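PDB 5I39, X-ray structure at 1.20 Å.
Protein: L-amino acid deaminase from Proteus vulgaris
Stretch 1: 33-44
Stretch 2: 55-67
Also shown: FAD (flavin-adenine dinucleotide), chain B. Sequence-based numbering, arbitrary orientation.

Stretch 1 33-44: ALPKQADVVVVG
Stretch 2 55-67: NLVERGLSVVIVE

Two parallel β-strands, Val 40–Val 43 and Val 63–Val 66, join the stretches, their N-to-C directions 23° apart and their axes approaching to 4.7 Å. The register pairs Val 40 with Val 63, Val 41 with Val 64, Val 42 with Ile 65 and Val 43 with Val 66, at CA–CA separations of 5.0, 5.0, 4.5 and 5.3 Å. Backbone angles are extended, phi/psi running from -137/136 at Val 40 to -94/109 at Val 43 and from -135/133 at Val 63 to -110/133 at Val 66. Amides and carbonyls alternate in a parallel ladder: Val 40 N donates to Ser 62 O (3.0 Å), Val 64 N to Val 40 O (3.1 Å), Val 42 N to Val 64 O (2.8 Å), Val 66 N to Val 42 O (2.9 Å) and Gly 44 N to Val 66 O (2.9 Å).

Val 64 and Val 66 bury the most surface, 99 and 79 Å². They share one face of the sheet with Val 41 and Val 43, and the coil preceding the first strand folds over that face. Val 64 (chi1 t) sets CG2 3.6 Å from Ala 38 CB and 3.9 Å from Pro 35 CG; Ala 38 and Pro 35 both point their CB toward the second stretch. Val 66 (chi1 m) places CG1 4.3 Å from Leu 34 CD1 (t, p) and CG2 4.4 Å from Val 41 CG1.

Val 40, covering 73 Å², lies on the opposite face with Val 42, Val 63 and Ile 65. In its t rotamer, CG1 reaches Leu 56 CD1 of the helix at 3.8 Å and CG2 lies 4.2 Å from Leu 61 CD1; both leucines are m, t. Val 42 (t) continues the apolar layer, with CG2 3.8 Å from Val 63 CG1 and CB 3.9 Å from Ile 65 CG1. The compact branched side chains suit these buried strands.

The N-terminal end is polar and less buried. Asp 39 N donates to Ser 62 OG (2.9 Å) while Ser 62 N donates to Asp 39 OD2 (3.0 Å), a reciprocal pair set by chi1 m in Asp 39 and p in Ser 62. Just before it, Gly 60 adopts phi/psi 91/13 in a Schellman turn, where a CB would be jammed against the preceding carbonyl.

At the other end, Gly 44 (111/128) brings CA within 3.3 Å of FAD O4B; an ideal CB would clash there at 2.7 Å. Glu 67 (t, p) accepts hydrogen bonds from FAD O3B at OE1 and FAD O2B at OE2, both 2.7 Å.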

# COMPACT_ATOMS: atom_id res chain seq x y z
N ALA A 33 19.90 22.09 7.07
CA ALA A 33 20.33 21.28 8.21
C ALA A 33 19.16 20.54 8.85
O ALA A 33 18.01 20.97 8.76
CB ALA A 33 21.02 22.15 9.25
N LEU A 34 19.47 19.42 9.50
CA LEU A 34 18.49 18.68 10.26
C LEU A 34 17.98 19.57 11.39
O LEU A 34 18.79 20.18 12.09
CB LEU A 34 19.12 17.41 10.83
CG LEU A 34 18.19 16.39 11.47
CD1 LEU A 34 17.30 15.77 10.40
CD2 LEU A 34 19.03 15.33 12.17
N PRO A 35 16.64 19.68 11.57
CA PRO A 35 16.13 20.53 12.65
C PRO A 35 16.58 20.07 14.03
O PRO A 35 16.86 18.89 14.24
CB PRO A 35 14.60 20.40 12.51
CG PRO A 35 14.39 20.02 11.09
CD PRO A 35 15.54 19.11 10.78
N LYS A 36 16.65 21.01 14.97
CA LYS A 36 17.03 20.68 16.34
C LYS A 36 15.94 19.92 17.08
O LYS A 36 16.24 19.14 17.98
CB LYS A 36 17.41 21.95 17.12
CG LYS A 36 18.59 22.72 16.55
CD LYS A 36 19.76 21.83 16.16
CE LYS A 36 21.04 22.62 15.93
NZ LYS A 36 20.88 23.71 14.92
N GLN A 37 14.68 20.14 16.70
CA GLN A 37 13.54 19.55 17.41
C GLN A 37 12.37 19.32 16.46
O GLN A 37 12.24 20.00 15.45
CB GLN A 37 13.14 20.47 18.57
CG GLN A 37 11.95 20.05 19.44
CD GLN A 37 10.55 20.35 18.89
OE1 GLN A 37 9.58 19.70 19.29
NE2 GLN A 37 10.43 21.31 17.97
N ALA A 38 11.54 18.34 16.79
CA ALA A 38 10.25 18.13 16.13
C ALA A 38 9.29 17.48 17.12
O ALA A 38 9.71 16.67 17.94
CB ALA A 38 10.40 17.26 14.90
N ASP A 39 8.01 17.83 17.04
CA ASP A 39 7.02 17.23 17.95
C ASP A 39 6.92 15.72 17.76
O ASP A 39 6.75 14.98 18.72
CB ASP A 39 5.64 17.85 17.78
CG ASP A 39 5.59 19.32 18.15
OD1 ASP A 39 6.48 19.81 18.87
OD2 ASP A 39 4.63 19.99 17.69
N VAL A 40 7.04 15.26 16.51
CA VAL A 40 7.10 13.84 16.19
C VAL A 40 8.18 13.63 15.14
O VAL A 40 8.27 14.40 14.18
CB VAL A 40 5.77 13.29 15.62
CG1 VAL A 40 5.83 11.77 15.45
CG2 VAL A 40 4.59 13.67 16.51
N VAL A 41 9.00 12.60 15.33
CA VAL A 41 9.94 12.15 14.29
C VAL A 41 9.44 10.82 13.75
O VAL A 41 9.17 9.89 14.50
CB VAL A 41 11.38 12.05 14.82
CG1 VAL A 41 12.32 11.49 13.74
CG2 VAL A 41 11.86 13.42 15.27
N VAL A 42 9.33 10.75 12.42
CA VAL A 42 8.89 9.55 11.72
C VAL A 42 10.10 8.94 11.03
O VAL A 42 10.83 9.63 10.32
CB VAL A 42 7.80 9.91 10.69
CG1 VAL A 42 7.39 8.70 9.86
CG2 VAL A 42 6.58 10.52 11.37
N VAL A 43 10.30 7.64 11.25
CA VAL A 43 11.36 6.89 10.59
C VAL A 43 10.76 6.23 9.34
O VAL A 43 9.97 5.29 9.45
CB VAL A 43 11.95 5.82 11.52
CG1 VAL A 43 13.04 5.02 10.82
CG2 VAL A 43 12.50 6.47 12.79
N GLY A 44 11.15 6.75 8.17
CA GLY A 44 10.74 6.19 6.88
C GLY A 44 9.80 7.08 6.10
O GLY A 44 8.76 7.51 6.62
N ASN A 55 -1.31 13.11 8.80
CA ASN A 55 -2.34 13.03 9.84
C ASN A 55 -1.93 13.81 11.10
O ASN A 55 -2.74 14.52 11.69
CB ASN A 55 -2.63 11.57 10.15
CG ASN A 55 -3.86 11.38 11.01
OD1 ASN A 55 -3.80 11.55 12.23
ND2 ASN A 55 -4.98 11.03 10.39
N LEU A 56 -0.67 13.67 11.50
CA LEU A 56 -0.16 14.37 12.68
C LEU A 56 -0.11 15.89 12.51
O LEU A 56 -0.45 16.63 13.44
CB LEU A 56 1.21 13.82 13.05
CG LEU A 56 1.17 12.39 13.58
CD1 LEU A 56 2.55 11.77 13.50
CD2 LEU A 56 0.64 12.33 15.01
N VAL A 57 0.30 16.37 11.33
CA VAL A 57 0.32 17.82 11.08
C VAL A 57 -1.09 18.41 11.14
O VAL A 57 -1.28 19.51 11.65
CB VAL A 57 1.03 18.16 9.75
CG1 VAL A 57 0.81 19.61 9.35
CG2 VAL A 57 2.51 17.87 9.86
N GLU A 58 -2.09 17.67 10.67
CA GLU A 58 -3.48 18.11 10.80
C GLU A 58 -3.93 18.29 12.25
O GLU A 58 -4.84 19.07 12.52
CB GLU A 58 -4.41 17.14 10.09
CG GLU A 58 -4.28 17.20 8.58
CD GLU A 58 -5.03 16.09 7.88
OE1 GLU A 58 -5.45 15.12 8.54
OE2 GLU A 58 -5.19 16.20 6.64
N ARG A 59 -3.31 17.55 13.17
CA ARG A 59 -3.55 17.68 14.61
C ARG A 59 -2.73 18.79 15.29
O ARG A 59 -2.78 18.93 16.51
CB ARG A 59 -3.29 16.34 15.30
CG ARG A 59 -4.12 15.21 14.74
CD ARG A 59 -3.89 13.92 15.52
NE ARG A 59 -4.40 12.77 14.78
CZ ARG A 59 -4.98 11.68 15.30
NH1 ARG A 59 -5.20 11.55 16.61
NH2 ARG A 59 -5.37 10.71 14.48
N GLY A 60 -1.98 19.56 14.51
CA GLY A 60 -1.23 20.71 15.03
C GLY A 60 0.19 20.42 15.47
O GLY A 60 0.81 21.26 16.12
N LEU A 61 0.72 19.25 15.12
CA LEU A 61 2.06 18.84 15.54
C LEU A 61 3.07 19.06 14.42
O LEU A 61 2.76 18.83 13.26
CB LEU A 61 2.05 17.36 15.93
CG LEU A 61 1.13 17.02 17.10
CD1 LEU A 61 0.91 15.51 17.20
CD2 LEU A 61 1.67 17.57 18.41
N SER A 62 4.27 19.52 14.78
CA SER A 62 5.37 19.56 13.82
C SER A 62 5.92 18.15 13.61
O SER A 62 6.02 17.36 14.56
CB SER A 62 6.47 20.51 14.29
OG SER A 62 7.04 20.06 15.50
N VAL A 63 6.27 17.84 12.37
CA VAL A 63 6.73 16.50 12.02
C VAL A 63 7.96 16.58 11.14
O VAL A 63 8.00 17.34 10.17
CB VAL A 63 5.64 15.68 11.29
CG1 VAL A 63 6.14 14.27 11.01
CG2 VAL A 63 4.36 15.61 12.12
N VAL A 64 8.96 15.76 11.49
CA VAL A 64 10.11 15.52 10.64
C VAL A 64 10.14 14.03 10.30
O VAL A 64 10.02 13.20 11.20
CB VAL A 64 11.42 15.94 11.34
CG1 VAL A 64 12.65 15.40 10.61
CG2 VAL A 64 11.51 17.45 11.43
N ILE A 65 10.30 13.72 9.02
CA ILE A 65 10.56 12.36 8.57
C ILE A 65 12.04 12.25 8.25
O ILE A 65 12.59 13.12 7.56
CB ILE A 65 9.75 11.95 7.32
CG1 ILE A 65 8.25 12.18 7.54
CG2 ILE A 65 10.04 10.50 6.95
CD1 ILE A 65 7.38 11.82 6.35
N VAL A 66 12.68 11.19 8.72
CA VAL A 66 14.03 10.84 8.30
C VAL A 66 13.96 9.58 7.44
O VAL A 66 13.28 8.61 7.79
CB VAL A 66 15.02 10.73 9.49
CG1 VAL A 66 15.17 12.09 10.15
CG2 VAL A 66 14.61 9.67 10.50
N GLU A 67 14.65 9.63 6.30
CA GLU A 67 14.59 8.59 5.28
C GLU A 67 16.02 8.27 4.86
O GLU A 67 16.77 9.15 4.43
CB GLU A 67 13.77 9.10 4.09
CG GLU A 67 13.89 8.30 2.79
CD GLU A 67 13.56 6.83 2.96
OE1 GLU A 67 12.41 6.52 3.33
OE2 GLU A 67 14.45 5.99 2.71
PA FAD B . 8.28 1.43 2.31
O1A FAD B . 9.28 0.32 1.94
O2A FAD B . 7.61 2.08 1.11
O5B FAD B . 8.98 2.62 3.10
C5B FAD B . 9.77 2.41 4.26
C4B FAD B . 10.89 3.43 4.18
O4B FAD B . 11.64 3.40 5.42
C3B FAD B . 11.87 3.12 3.06
O3B FAD B . 11.89 4.19 2.12
C2B FAD B . 13.20 2.92 3.81
O2B FAD B . 14.35 3.35 3.07
C1B FAD B . 12.98 3.70 5.09
N9A FAD B . 13.79 3.29 6.24
C8A FAD B . 13.93 2.06 6.71
N7A FAD B . 14.70 2.04 7.82
C5A FAD B . 15.05 3.30 8.02
C6A FAD B . 15.87 4.01 9.00
N6A FAD B . 16.47 3.33 10.00
N1A FAD B . 15.99 5.35 8.89
C2A FAD B . 15.38 6.03 7.92
N3A FAD B . 14.63 5.46 6.97
C4A FAD B . 14.45 4.13 7.00
N1 FAD B . -0.37 -2.77 -1.41
C2 FAD B . -1.60 -2.50 -1.87
O2 FAD B . -2.38 -1.89 -1.12
N3 FAD B . -1.97 -2.87 -3.12
C4 FAD B . -1.20 -3.55 -3.96
O4 FAD B . -1.58 -3.84 -5.09
C4X FAD B . 0.16 -3.91 -3.53
N5 FAD B . 1.02 -4.65 -4.28
C5X FAD B . 2.29 -4.79 -3.90
C6 FAD B . 3.25 -5.35 -4.75
C7 FAD B . 4.59 -5.44 -4.40
C7M FAD B . 5.61 -6.01 -5.36
C8 FAD B . 5.02 -4.96 -3.08
C8M FAD B . 6.47 -5.01 -2.65
C9 FAD B . 4.07 -4.42 -2.21
C9A FAD B . 2.73 -4.32 -2.57
N10 FAD B . 1.77 -3.78 -1.70
C10 FAD B . 0.50 -3.45 -2.17
C1' FAD B . 2.12 -3.39 -0.35
C2' FAD B . 2.52 -1.96 -0.22
O2' FAD B . 3.34 -1.61 -1.33
C3' FAD B . 3.26 -1.83 1.10
O3' FAD B . 2.51 -2.41 2.20
C4' FAD B . 3.55 -0.39 1.48
O4' FAD B . 4.18 0.29 0.38
C5' FAD B . 4.47 -0.36 2.69
O5' FAD B . 4.75 1.02 2.95
P FAD B . 5.89 1.39 4.03
O1P FAD B . 5.91 2.88 4.14
O2P FAD B . 5.71 0.54 5.27
O3P FAD B . 7.24 0.79 3.36